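Local coordinates for protein beta-lactamase II (Erythrobacter litoralis, PDB 6V72) that probably hydrolyses beta-lactam antibiotics to substituted beta-amino acids, as a zinc-dependent class B metallo-beta-lactamase, at residues G183-G195 against E230-A242. Sequence-based numbering, arbitrary orientation. Where two conformers were deposited one is given.
Sequences GCMIKAGDASNLG and EGRKAIERTLDLA. With CA (calcium ion), chain B.
G189 and A234 bring the backbones together, their CA atoms 3.8 Å apart, where the irregular loop 183-195 passes over the C-terminal helix. The loop reverses there in a type I beta turn from A188 to A191. K187 lies beside T238 and N193 beside L241, and an Asx turn at N193, whose OD1 accepts from G195 N, shapes the far end.

Three hydrogen bonds join the segments, and each takes a loop backbone atom to a side chain. G189 N gives a nearly straight bond (176°) to E230 OE2, 2.8 Å away, met from above the carboxylate plane. K187 N donates to T238 OG1 at 2.9 Å; that hydroxyl, beside its own backbone N at chi1 -58°, in turn donates to A234 O and is thereby fixed in rotation. R237 bends at chi2 (61°) and again at chi3, which lays its guanidinium against the carbonyls of the turn: NH2 reaches A191 O at 2.9 Å, nearly in the guanidinium plane, while G189 O sits 3.4 Å above the plane over its centre.

In this class B metallo-beta-lactamase C184, near the start of the loop, is a zinc ligand, although no zinc is bound here, and K187 NZ donates a hydrogen bond to C184 O. The contact thus ties the loop leaving the zinc site to the C-terminal helix, whose D240 binds calcium with E243.

I186 CG2 meets A234 CB at 3.9 Å, its side chain lying roughly perpendicular to that of T238. The L194 and L241 side chains lie alongside each other and point opposite ways, L194 CG 3.8 Å from L241 CB, and F46 of the second subunit packs on L241 and R237.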
loop_
_atom_site.group_PDB
_atom_site.type_symbol
_atom_site.label_atom_id
_atom_site.label_comp_id
_atom_site.label_asym_id
_atom_site.label_seq_id
_atom_site.Cartn_x
_atom_site.Cartn_y
_atom_site.Cartn_z
ATOM N N GLY A 183 -13.319 -8.292 7.147
ATOM C CA GLY A 183 -12.161 -7.820 7.888
ATOM C C GLY A 183 -11.255 -6.928 7.050
ATOM O O GLY A 183 -11.709 -6.114 6.253
ATOM N N CYS A 184 -9.943 -7.070 7.242
ATOM C CA CYS A 184 -8.987 -6.259 6.503
ATOM C C CYS A 184 -8.639 -6.842 5.149
ATOM O O CYS A 184 -7.882 -6.214 4.404
ATOM C CB CYS A 184 -7.703 -6.069 7.296
ATOM S SG CYS A 184 -7.828 -4.830 8.646
HETATM N N MSE A 185 -9.186 -7.996 4.810
HETATM C CA MSE A 185 -8.854 -8.642 3.567
HETATM C C MSE A 185 -9.613 -8.035 2.384
HETATM O O MSE A 185 -9.091 -7.967 1.271
HETATM C CB MSE A 185 -9.146 -10.120 3.715
HETATM C CG MSE A 185 -9.164 -10.920 2.472
HETATM SE SE MSE A 185 -9.538 -12.717 3.104
HETATM C CE MSE A 185 -9.627 -12.418 5.028
ATOM N N ILE A 186 -10.846 -7.586 2.639
ATOM C CA ILE A 186 -11.736 -7.076 1.599
ATOM C C ILE A 186 -11.647 -5.562 1.586
ATOM O O ILE A 186 -11.689 -4.913 2.651
ATOM C CB ILE A 186 -13.184 -7.554 1.829
ATOM C CG1 ILE A 186 -13.242 -9.086 1.795
ATOM C CG2 ILE A 186 -14.154 -6.965 0.784
ATOM C CD1 ILE A 186 -12.903 -9.702 0.422
ATOM N N LYS A 187 -11.483 -5.006 0.386
ATOM C CA LYS A 187 -11.392 -3.578 0.133
ATOM C C LYS A 187 -12.585 -3.125 -0.687
ATOM O O LYS A 187 -13.343 -3.936 -1.226
ATOM C CB LYS A 187 -10.114 -3.230 -0.635
ATOM C CG LYS A 187 -8.845 -3.774 -0.075
ATOM C CD LYS A 187 -8.684 -3.502 1.399
ATOM C CE LYS A 187 -7.271 -3.845 1.775
ATOM N NZ LYS A 187 -7.083 -3.958 3.233
ATOM N N ALA A 188 -12.678 -1.810 -0.860
ATOM C CA ALA A 188 -13.873 -1.219 -1.448
ATOM C C ALA A 188 -13.985 -1.576 -2.925
ATOM O O ALA A 188 -12.988 -1.854 -3.594
ATOM C CB ALA A 188 -13.850 0.301 -1.287
ATOM N N GLY A 189 -15.227 -1.564 -3.423
ATOM C CA GLY A 189 -15.507 -1.851 -4.823
ATOM C C GLY A 189 -14.865 -0.905 -5.810
ATOM O O GLY A 189 -14.793 -1.222 -7.008
ATOM N N ASP A 190 -14.401 0.254 -5.347
ATOM C CA ASP A 190 -13.716 1.203 -6.208
ATOM C C ASP A 190 -12.259 1.377 -5.804
ATOM O O ASP A 190 -11.604 2.329 -6.238
ATOM C CB ASP A 190 -14.451 2.545 -6.230
ATOM C CG ASP A 190 -14.460 3.255 -4.879
ATOM O OD1 ASP A 190 -14.020 2.679 -3.860
ATOM O OD2 ASP A 190 -14.931 4.422 -4.839
ATOM N N ALA A 191 -11.740 0.459 -4.988
ATOM C CA ALA A 191 -10.353 0.525 -4.568
ATOM C C ALA A 191 -9.409 0.343 -5.750
ATOM O O ALA A 191 -9.696 -0.381 -6.717
ATOM C CB ALA A 191 -10.071 -0.548 -3.523
ATOM N N SER A 192 -8.254 0.985 -5.656
ATOM C CA SER A 192 -7.220 0.821 -6.668
ATOM C C SER A 192 -5.992 0.111 -6.138
ATOM O O SER A 192 -5.050 -0.108 -6.900
ATOM C CB SER A 192 -6.819 2.179 -7.260
ATOM O OG SER A 192 -6.413 3.083 -6.245
ATOM N N ASN A 193 -5.979 -0.274 -4.865
ATOM C CA ASN A 193 -4.874 -1.057 -4.337
ATOM C C ASN A 193 -5.366 -1.777 -3.089
ATOM O O ASN A 193 -6.473 -1.525 -2.605
ATOM C CB ASN A 193 -3.649 -0.175 -4.060
ATOM C CG ASN A 193 -3.898 0.833 -2.980
ATOM O OD1 ASN A 193 -4.089 0.473 -1.821
ATOM N ND2 ASN A 193 -3.879 2.117 -3.344
ATOM N N LEU A 194 -4.531 -2.691 -2.580
ATOM C CA LEU A 194 -4.864 -3.506 -1.419
ATOM C C LEU A 194 -4.252 -2.957 -0.143
ATOM O O LEU A 194 -4.158 -3.680 0.857
ATOM C CB LEU A 194 -4.420 -4.953 -1.633
ATOM C CG LEU A 194 -5.190 -5.683 -2.731
ATOM C CD1 LEU A 194 -4.529 -7.015 -3.052
ATOM C CD2 LEU A 194 -6.647 -5.871 -2.320
ATOM N N GLY A 195 -3.831 -1.698 -0.165
ATOM C CA GLY A 195 -3.283 -1.093 1.016
ATOM C C GLY A 195 -1.929 -1.670 1.328
ATOM O O GLY A 195 -1.114 -1.968 0.440
ATOM N N GLU A 230 -21.066 -2.259 1.379
ATOM C CA GLU A 230 -21.559 -2.139 0.019
ATOM C C GLU A 230 -21.958 -3.531 -0.440
ATOM O O GLU A 230 -22.236 -4.407 0.384
ATOM C CB GLU A 230 -20.500 -1.461 -0.865
ATOM C CG GLU A 230 -19.212 -2.249 -1.005
ATOM C CD GLU A 230 -18.284 -1.619 -2.030
ATOM O OE1 GLU A 230 -18.577 -1.709 -3.241
ATOM O OE2 GLU A 230 -17.274 -1.018 -1.618
ATOM N N GLY A 231 -22.014 -3.740 -1.749
ATOM C CA GLY A 231 -22.376 -5.020 -2.304
ATOM C C GLY A 231 -21.171 -5.860 -2.676
ATOM O O GLY A 231 -20.029 -5.582 -2.284
ATOM N N ARG A 232 -21.426 -6.900 -3.472
ATOM C CA ARG A 232 -20.361 -7.848 -3.773
ATOM C C ARG A 232 -19.308 -7.292 -4.723
ATOM O O ARG A 232 -18.289 -7.956 -4.938
ATOM C CB ARG A 232 -20.955 -9.148 -4.314
ATOM C CG ARG A 232 -21.823 -9.864 -3.291
ATOM C CD ARG A 232 -22.234 -11.252 -3.732
ATOM N NE ARG A 232 -21.183 -12.270 -3.732
ATOM C CZ ARG A 232 -20.921 -13.071 -2.706
ATOM N NH1 ARG A 232 -19.980 -14.011 -2.814
ATOM N NH2 ARG A 232 -21.589 -12.925 -1.564
ATOM N N LYS A 233 -19.506 -6.095 -5.286
ATOM C CA LYS A 233 -18.425 -5.469 -6.042
ATOM C C LYS A 233 -17.150 -5.342 -5.214
ATOM O O LYS A 233 -16.050 -5.388 -5.770
ATOM C CB LYS A 233 -18.849 -4.094 -6.564
ATOM C CG LYS A 233 -17.884 -3.566 -7.636
ATOM C CD LYS A 233 -18.128 -2.115 -7.999
ATOM C CE LYS A 233 -17.512 -1.792 -9.354
ATOM N NZ LYS A 233 -17.863 -0.420 -9.813
ATOM N N ALA A 234 -17.264 -5.204 -3.885
ATOM C CA ALA A 234 -16.065 -5.161 -3.053
ATOM C C ALA A 234 -15.267 -6.452 -3.174
ATOM O O ALA A 234 -14.031 -6.423 -3.224
ATOM C CB ALA A 234 -16.445 -4.920 -1.584
ATOM N N ILE A 235 -15.959 -7.596 -3.234
ATOM C CA ILE A 235 -15.267 -8.868 -3.437
ATOM C C ILE A 235 -14.646 -8.914 -4.822
ATOM O O ILE A 235 -13.493 -9.334 -4.992
ATOM C CB ILE A 235 -16.235 -10.045 -3.238
ATOM C CG1 ILE A 235 -16.808 -10.057 -1.821
ATOM C CG2 ILE A 235 -15.545 -11.357 -3.537
ATOM C CD1 ILE A 235 -17.875 -11.153 -1.644
ATOM N N GLU A 236 -15.412 -8.503 -5.838
ATOM C CA GLU A 236 -14.935 -8.558 -7.219
ATOM C C GLU A 236 -13.682 -7.716 -7.405
ATOM O O GLU A 236 -12.709 -8.160 -8.033
ATOM C CB GLU A 236 -16.034 -8.088 -8.169
ATOM C CG GLU A 236 -15.606 -8.038 -9.630
ATOM C CD GLU A 236 -16.606 -7.307 -10.517
ATOM O OE1 GLU A 236 -17.771 -7.754 -10.602
ATOM O OE2 GLU A 236 -16.227 -6.277 -11.126
ATOM N N ARG A 237 -13.692 -6.487 -6.877
ATOM C CA ARG A 237 -12.531 -5.627 -7.026
ATOM C C ARG A 237 -11.357 -6.154 -6.226
ATOM O O ARG A 237 -10.231 -6.155 -6.721
ATOM C CB ARG A 237 -12.859 -4.189 -6.615
ATOM C CG ARG A 237 -11.669 -3.244 -6.635
ATOM C CD ARG A 237 -11.034 -3.097 -8.018
ATOM N NE ARG A 237 -11.984 -2.733 -9.064
ATOM C CZ ARG A 237 -12.324 -1.477 -9.368
ATOM N NH1 ARG A 237 -13.199 -1.234 -10.351
ATOM N NH2 ARG A 237 -11.800 -0.457 -8.685
ATOM N N THR A 238 -11.588 -6.575 -4.973
ATOM C CA THR A 238 -10.489 -7.117 -4.185
ATOM C C THR A 238 -9.840 -8.303 -4.891
ATOM O O THR A 238 -8.609 -8.401 -4.946
ATOM C CB THR A 238 -10.974 -7.524 -2.789
ATOM O OG1 THR A 238 -11.541 -6.366 -2.150
ATOM C CG2 THR A 238 -9.786 -8.085 -1.960
ATOM N N LEU A 239 -10.659 -9.202 -5.443
ATOM C CA LEU A 239 -10.147 -10.353 -6.178
ATOM C C LEU A 239 -9.322 -9.910 -7.383
ATOM O O LEU A 239 -8.220 -10.424 -7.625
ATOM C CB LEU A 239 -11.324 -11.223 -6.638
ATOM C CG LEU A 239 -10.943 -12.494 -7.381
ATOM C CD1 LEU A 239 -9.878 -13.307 -6.605
ATOM C CD2 LEU A 239 -12.190 -13.310 -7.622
ATOM N N ASP A 240 -9.842 -8.953 -8.153
ATOM C CA ASP A 240 -9.090 -8.474 -9.311
ATOM C C ASP A 240 -7.731 -7.920 -8.886
ATOM O O ASP A 240 -6.705 -8.188 -9.530
ATOM C CB ASP A 240 -9.875 -7.390 -10.045
ATOM C CG ASP A 240 -10.696 -7.921 -11.231
ATOM O OD1 ASP A 240 -10.339 -8.973 -11.825
ATOM O OD2 ASP A 240 -11.691 -7.252 -11.587
ATOM N N LEU A 241 -7.703 -7.124 -7.815
ATOM C CA LEU A 241 -6.429 -6.580 -7.354
ATOM C C LEU A 241 -5.496 -7.692 -6.896
ATOM O O LEU A 241 -4.289 -7.660 -7.172
ATOM C CB LEU A 241 -6.655 -5.586 -6.212
ATOM C CG LEU A 241 -7.364 -4.297 -6.598
ATOM C CD1 LEU A 241 -7.746 -3.523 -5.334
ATOM C CD2 LEU A 241 -6.456 -3.455 -7.513
ATOM N N ALA A 242 -6.040 -8.676 -6.173
ATOM C CA ALA A 242 -5.216 -9.769 -5.662
ATOM C C ALA A 242 -4.654 -10.624 -6.791
ATOM O O ALA A 242 -3.546 -11.168 -6.661
ATOM C CB ALA A 242 -6.038 -10.625 -4.690
HETATM CA CA CA B . -8.824 -10.336 -12.963
HETATM O O HOH W 1 -7.074 -8.914 -12.080
#